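Local coordinates for peptidase S15/CocE/NonD (Thaumarchaeota archaeon SCGC AB-539-E09, PDB 4PF1), which probably removes residues from the amino-terminal ends of peptides, as a serine aminopeptidase of the alpha/beta-hydrolase fold related to X-Pro dipeptidyl-peptidases, at residues Gln487-Ala501 with Thr607-Glu621. Sequence-based numbering, arbitrary orientation.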
# COMPACT_ATOMS: atom_id res chain seq x y z
N GLN A 487 19.90 -28.13 -16.80
CA GLN A 487 20.71 -27.75 -15.65
C GLN A 487 22.04 -27.11 -16.10
O GLN A 487 22.87 -27.79 -16.70
CB GLN A 487 20.96 -28.97 -14.73
CG GLN A 487 22.03 -28.74 -13.66
CD GLN A 487 21.93 -29.72 -12.53
OE1 GLN A 487 22.27 -30.90 -12.67
NE2 GLN A 487 21.48 -29.25 -11.38
N PRO A 488 22.27 -25.81 -15.78
CA PRO A 488 23.57 -25.22 -16.07
C PRO A 488 24.63 -25.76 -15.10
O PRO A 488 24.30 -26.08 -13.96
CB PRO A 488 23.35 -23.71 -15.84
CG PRO A 488 21.87 -23.55 -15.52
CD PRO A 488 21.40 -24.87 -15.05
N VAL A 489 25.87 -25.92 -15.56
CA VAL A 489 26.95 -26.42 -14.72
C VAL A 489 28.11 -25.43 -14.76
O VAL A 489 28.59 -25.08 -15.84
CB VAL A 489 27.40 -27.87 -15.11
CG1 VAL A 489 28.61 -28.31 -14.29
CG2 VAL A 489 26.25 -28.87 -14.93
N ALA A 490 28.52 -24.95 -13.58
CA ALA A 490 29.63 -24.02 -13.48
C ALA A 490 30.95 -24.78 -13.42
O ALA A 490 31.16 -25.58 -12.50
CB ALA A 490 29.47 -23.13 -12.26
N ARG A 491 31.80 -24.58 -14.43
CA ARG A 491 33.13 -25.16 -14.46
C ARG A 491 34.07 -24.07 -14.00
O ARG A 491 34.46 -23.21 -14.79
CB ARG A 491 33.49 -25.70 -15.86
CG ARG A 491 34.74 -26.57 -15.87
CD ARG A 491 35.02 -27.13 -17.25
NE ARG A 491 35.55 -26.12 -18.16
CZ ARG A 491 34.89 -25.65 -19.22
NH1 ARG A 491 33.68 -26.10 -19.52
NH2 ARG A 491 35.45 -24.72 -19.99
N LEU A 492 34.29 -24.00 -12.68
CA LEU A 492 35.04 -22.93 -12.07
C LEU A 492 36.48 -23.33 -11.76
O LEU A 492 36.71 -24.30 -11.04
CB LEU A 492 34.33 -22.47 -10.78
CG LEU A 492 35.01 -21.36 -9.97
CD1 LEU A 492 34.74 -19.98 -10.59
CD2 LEU A 492 34.56 -21.38 -8.53
N PHE A 493 37.43 -22.56 -12.29
CA PHE A 493 38.85 -22.71 -12.01
C PHE A 493 39.23 -21.55 -11.11
O PHE A 493 39.24 -20.40 -11.55
CB PHE A 493 39.69 -22.73 -13.30
CG PHE A 493 39.51 -23.97 -14.15
CD1 PHE A 493 40.30 -25.09 -13.94
CD2 PHE A 493 38.56 -24.01 -15.16
CE1 PHE A 493 40.15 -26.23 -14.74
CE2 PHE A 493 38.38 -25.16 -15.93
CZ PHE A 493 39.19 -26.26 -15.73
N ALA A 494 39.42 -21.83 -9.81
CA ALA A 494 39.68 -20.78 -8.85
C ALA A 494 40.79 -21.12 -7.86
O ALA A 494 40.99 -22.28 -7.51
CB ALA A 494 38.41 -20.45 -8.09
N SER A 495 41.50 -20.08 -7.39
CA SER A 495 42.54 -20.20 -6.38
C SER A 495 42.21 -19.30 -5.19
O SER A 495 41.60 -18.25 -5.36
CB SER A 495 43.91 -19.84 -6.96
OG SER A 495 44.02 -18.46 -7.24
N THR A 496 42.61 -19.73 -3.99
CA THR A 496 42.43 -18.96 -2.76
C THR A 496 43.74 -18.93 -1.99
O THR A 496 44.49 -19.91 -2.03
CB THR A 496 41.27 -19.51 -1.90
OG1 THR A 496 41.21 -18.78 -0.67
CG2 THR A 496 41.40 -21.01 -1.59
N SER A 497 44.01 -17.83 -1.27
CA SER A 497 45.21 -17.75 -0.43
C SER A 497 45.00 -18.51 0.90
O SER A 497 45.94 -18.70 1.66
CB SER A 497 45.59 -16.29 -0.17
OG SER A 497 44.54 -15.57 0.46
N GLY A 498 43.76 -18.98 1.13
CA GLY A 498 43.40 -19.75 2.32
C GLY A 498 43.40 -21.26 2.09
O GLY A 498 43.80 -21.72 1.02
N SER A 499 42.96 -22.03 3.11
CA SER A 499 42.93 -23.51 3.04
C SER A 499 41.50 -24.06 2.94
O SER A 499 41.31 -25.28 2.89
CB SER A 499 43.68 -24.13 4.22
OG SER A 499 43.51 -23.40 5.42
N ASP A 500 40.50 -23.17 2.88
CA ASP A 500 39.09 -23.51 2.68
C ASP A 500 38.38 -22.31 2.05
O ASP A 500 38.88 -21.19 2.15
CB ASP A 500 38.41 -23.94 4.00
CG ASP A 500 37.17 -24.83 3.81
OD1 ASP A 500 36.63 -24.88 2.68
OD2 ASP A 500 36.74 -25.46 4.80
N ALA A 501 37.26 -22.55 1.33
CA ALA A 501 36.50 -21.49 0.66
C ALA A 501 35.14 -21.95 0.22
O ALA A 501 34.96 -23.11 -0.12
CB ALA A 501 37.27 -21.00 -0.57
N THR A 607 42.57 -13.93 -0.48
CA THR A 607 42.64 -13.38 -1.83
C THR A 607 42.11 -14.43 -2.79
O THR A 607 42.67 -15.53 -2.86
CB THR A 607 44.09 -12.94 -2.14
OG1 THR A 607 44.49 -11.98 -1.16
CG2 THR A 607 44.24 -12.35 -3.53
N GLN A 608 41.00 -14.13 -3.47
CA GLN A 608 40.33 -15.06 -4.38
C GLN A 608 40.58 -14.69 -5.82
O GLN A 608 40.52 -13.51 -6.17
CB GLN A 608 38.81 -15.12 -4.11
CG GLN A 608 38.39 -14.98 -2.63
CD GLN A 608 38.71 -16.19 -1.80
OE1 GLN A 608 39.87 -16.52 -1.55
NE2 GLN A 608 37.68 -16.84 -1.28
N ARG A 609 40.83 -15.70 -6.67
CA ARG A 609 41.10 -15.48 -8.09
C ARG A 609 40.31 -16.45 -8.96
O ARG A 609 40.49 -17.66 -8.82
CB ARG A 609 42.60 -15.63 -8.39
CG ARG A 609 43.47 -14.49 -7.91
CD ARG A 609 44.93 -14.83 -8.10
NE ARG A 609 45.81 -13.77 -7.61
CZ ARG A 609 47.13 -13.83 -7.63
NH1 ARG A 609 47.75 -14.91 -8.12
NH2 ARG A 609 47.86 -12.82 -7.17
N VAL A 610 39.48 -15.92 -9.86
CA VAL A 610 38.74 -16.74 -10.82
C VAL A 610 39.52 -16.67 -12.15
O VAL A 610 39.58 -15.62 -12.79
CB VAL A 610 37.26 -16.32 -10.96
CG1 VAL A 610 36.61 -16.98 -12.17
CG2 VAL A 610 36.48 -16.66 -9.69
N TRP A 611 40.19 -17.78 -12.50
CA TRP A 611 41.07 -17.87 -13.66
C TRP A 611 40.30 -18.10 -14.96
O TRP A 611 39.28 -18.78 -14.98
CB TRP A 611 42.12 -18.97 -13.45
CG TRP A 611 43.18 -18.58 -12.46
CD1 TRP A 611 43.03 -18.41 -11.11
CD2 TRP A 611 44.56 -18.29 -12.75
NE1 TRP A 611 44.23 -18.03 -10.55
CE2 TRP A 611 45.18 -17.94 -11.53
CE3 TRP A 611 45.33 -18.30 -13.93
CZ2 TRP A 611 46.55 -17.64 -11.45
CZ3 TRP A 611 46.68 -17.98 -13.84
CH2 TRP A 611 47.27 -17.65 -12.62
N ARG A 612 40.80 -17.51 -16.06
CA ARG A 612 40.18 -17.56 -17.39
C ARG A 612 41.26 -17.63 -18.48
O ARG A 612 41.55 -16.62 -19.14
CB ARG A 612 39.23 -16.36 -17.60
CG ARG A 612 39.72 -15.07 -16.93
CD ARG A 612 38.88 -13.88 -17.34
NE ARG A 612 39.29 -12.67 -16.63
CZ ARG A 612 40.21 -11.82 -17.08
NH1 ARG A 612 40.81 -12.03 -18.25
NH2 ARG A 612 40.52 -10.74 -16.38
N THR A 613 41.89 -18.80 -18.61
CA THR A 613 42.97 -19.05 -19.58
C THR A 613 42.65 -20.31 -20.38
O THR A 613 41.71 -21.02 -20.05
CB THR A 613 44.33 -19.19 -18.85
OG1 THR A 613 44.30 -20.35 -18.01
CG2 THR A 613 44.69 -17.97 -18.02
N ALA A 614 43.46 -20.62 -21.42
CA ALA A 614 43.30 -21.84 -22.23
C ALA A 614 43.37 -23.09 -21.34
O ALA A 614 42.56 -24.01 -21.50
CB ALA A 614 44.38 -21.90 -23.31
N GLU A 615 44.31 -23.10 -20.37
CA GLU A 615 44.53 -24.18 -19.40
C GLU A 615 43.40 -24.24 -18.36
O GLU A 615 42.94 -25.33 -18.03
CB GLU A 615 45.89 -23.98 -18.70
CG GLU A 615 46.29 -25.12 -17.76
CD GLU A 615 47.64 -24.97 -17.10
OE1 GLU A 615 48.08 -23.82 -16.87
OE2 GLU A 615 48.26 -26.01 -16.77
N TYR A 616 42.97 -23.07 -17.85
CA TYR A 616 41.91 -22.97 -16.83
C TYR A 616 40.70 -22.15 -17.35
O TYR A 616 40.52 -21.00 -16.93
CB TYR A 616 42.47 -22.34 -15.53
CG TYR A 616 43.73 -22.99 -14.99
CD1 TYR A 616 43.72 -24.29 -14.51
CD2 TYR A 616 44.92 -22.26 -14.88
CE1 TYR A 616 44.87 -24.88 -13.99
CE2 TYR A 616 46.07 -22.84 -14.35
CZ TYR A 616 46.05 -24.15 -13.91
OH TYR A 616 47.18 -24.72 -13.38
N PRO A 617 39.87 -22.70 -18.27
CA PRO A 617 38.75 -21.89 -18.81
C PRO A 617 37.48 -21.96 -17.95
O PRO A 617 36.65 -22.86 -18.12
CB PRO A 617 38.54 -22.47 -20.21
CG PRO A 617 39.02 -23.89 -20.12
CD PRO A 617 39.93 -24.03 -18.92
N THR A 618 37.31 -20.97 -17.05
CA THR A 618 36.10 -20.86 -16.23
C THR A 618 34.94 -20.50 -17.15
O THR A 618 35.06 -19.56 -17.95
CB THR A 618 36.28 -19.84 -15.10
OG1 THR A 618 37.26 -20.33 -14.19
CG2 THR A 618 34.97 -19.54 -14.36
N ALA A 619 33.85 -21.28 -17.09
CA ALA A 619 32.67 -21.08 -17.93
C ALA A 619 31.43 -21.70 -17.33
O ALA A 619 31.53 -22.60 -16.49
CB ALA A 619 32.92 -21.69 -19.31
N ILE A 620 30.26 -21.26 -17.81
CA ILE A 620 28.98 -21.86 -17.46
C ILE A 620 28.61 -22.78 -18.61
O ILE A 620 28.57 -22.34 -19.77
CB ILE A 620 27.87 -20.81 -17.18
CG1 ILE A 620 28.29 -19.78 -16.09
CG2 ILE A 620 26.52 -21.48 -16.86
CD1 ILE A 620 28.67 -20.35 -14.71
N GLU A 621 28.41 -24.07 -18.32
CA GLU A 621 28.01 -25.05 -19.32
C GLU A 621 26.50 -25.04 -19.40
O GLU A 621 25.83 -25.52 -18.48
CB GLU A 621 28.56 -26.44 -18.98
CG GLU A 621 30.08 -26.49 -18.87
CD GLU A 621 30.66 -27.81 -18.37
OE1 GLU A 621 29.88 -28.74 -18.06
OE2 GLU A 621 31.91 -27.91 -18.30
O HOH W 1 44.23 -16.86 -4.85
O HOH W 2 46.72 -17.66 -8.04
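Thr607 meets Ser497 where strand 489-496 ends: its backbone N donates to Ser497 OG at 2.7 Å, a side-chain oxygen standing in for a backbone acceptor. Arg609 forms an antiparallel hydrogen-bonded pair with Ser495, and the two side chains share a bridging water, held by Ser495 OG and Arg609 NH1, while Arg609 NE reaches Glu427 in a salt bridge. On the other face Val610 places both methyls against Leu492 CD1. Trp611 N then donates to Phe493 O, and the chain leaves the strand.

The excursion 612-618 shows how a strand can be interrupted without losing its partner. Opposite it, Phe493 packs on Tyr616 and Pro617: with CG anti to its carbonyl carbon (chi1 -70°), the ring is laid alongside them, Tyr616 CA over one face, 3.8 Å from the centroid, and Pro617 CD 3.6 Å from Phe493 CE2. Thr618 closes the detour by accepting from Phe493 N through OG1 (2.9 Å) and donating its own hydrogen bond to Trp611 O (2.7 Å), so one hydroxyl links the two ends of the detour to Phe493.

Pairing resumes at Ala619 with Arg491. Ile620 CD1 packs on Ala490 CB at 3.8 Å. Glu621 finally offers the anti lone pair of OE2 to Arg491 NH1 at 2.8 Å, almost in the guanidinium plane; the arginine bends at chi3 (74°), and its NH2 gives Pro617 O a weak second bond.

Asp405 also pairs with Arg491, and Tyr403 holds Glu621 OE1. Within this antiparallel sheet of the C-terminal non-catalytic domain, strand 489-496 runs between 606-625 and 553-558, with strand 502-510 packing against Leu492, Ala494 and Ile620.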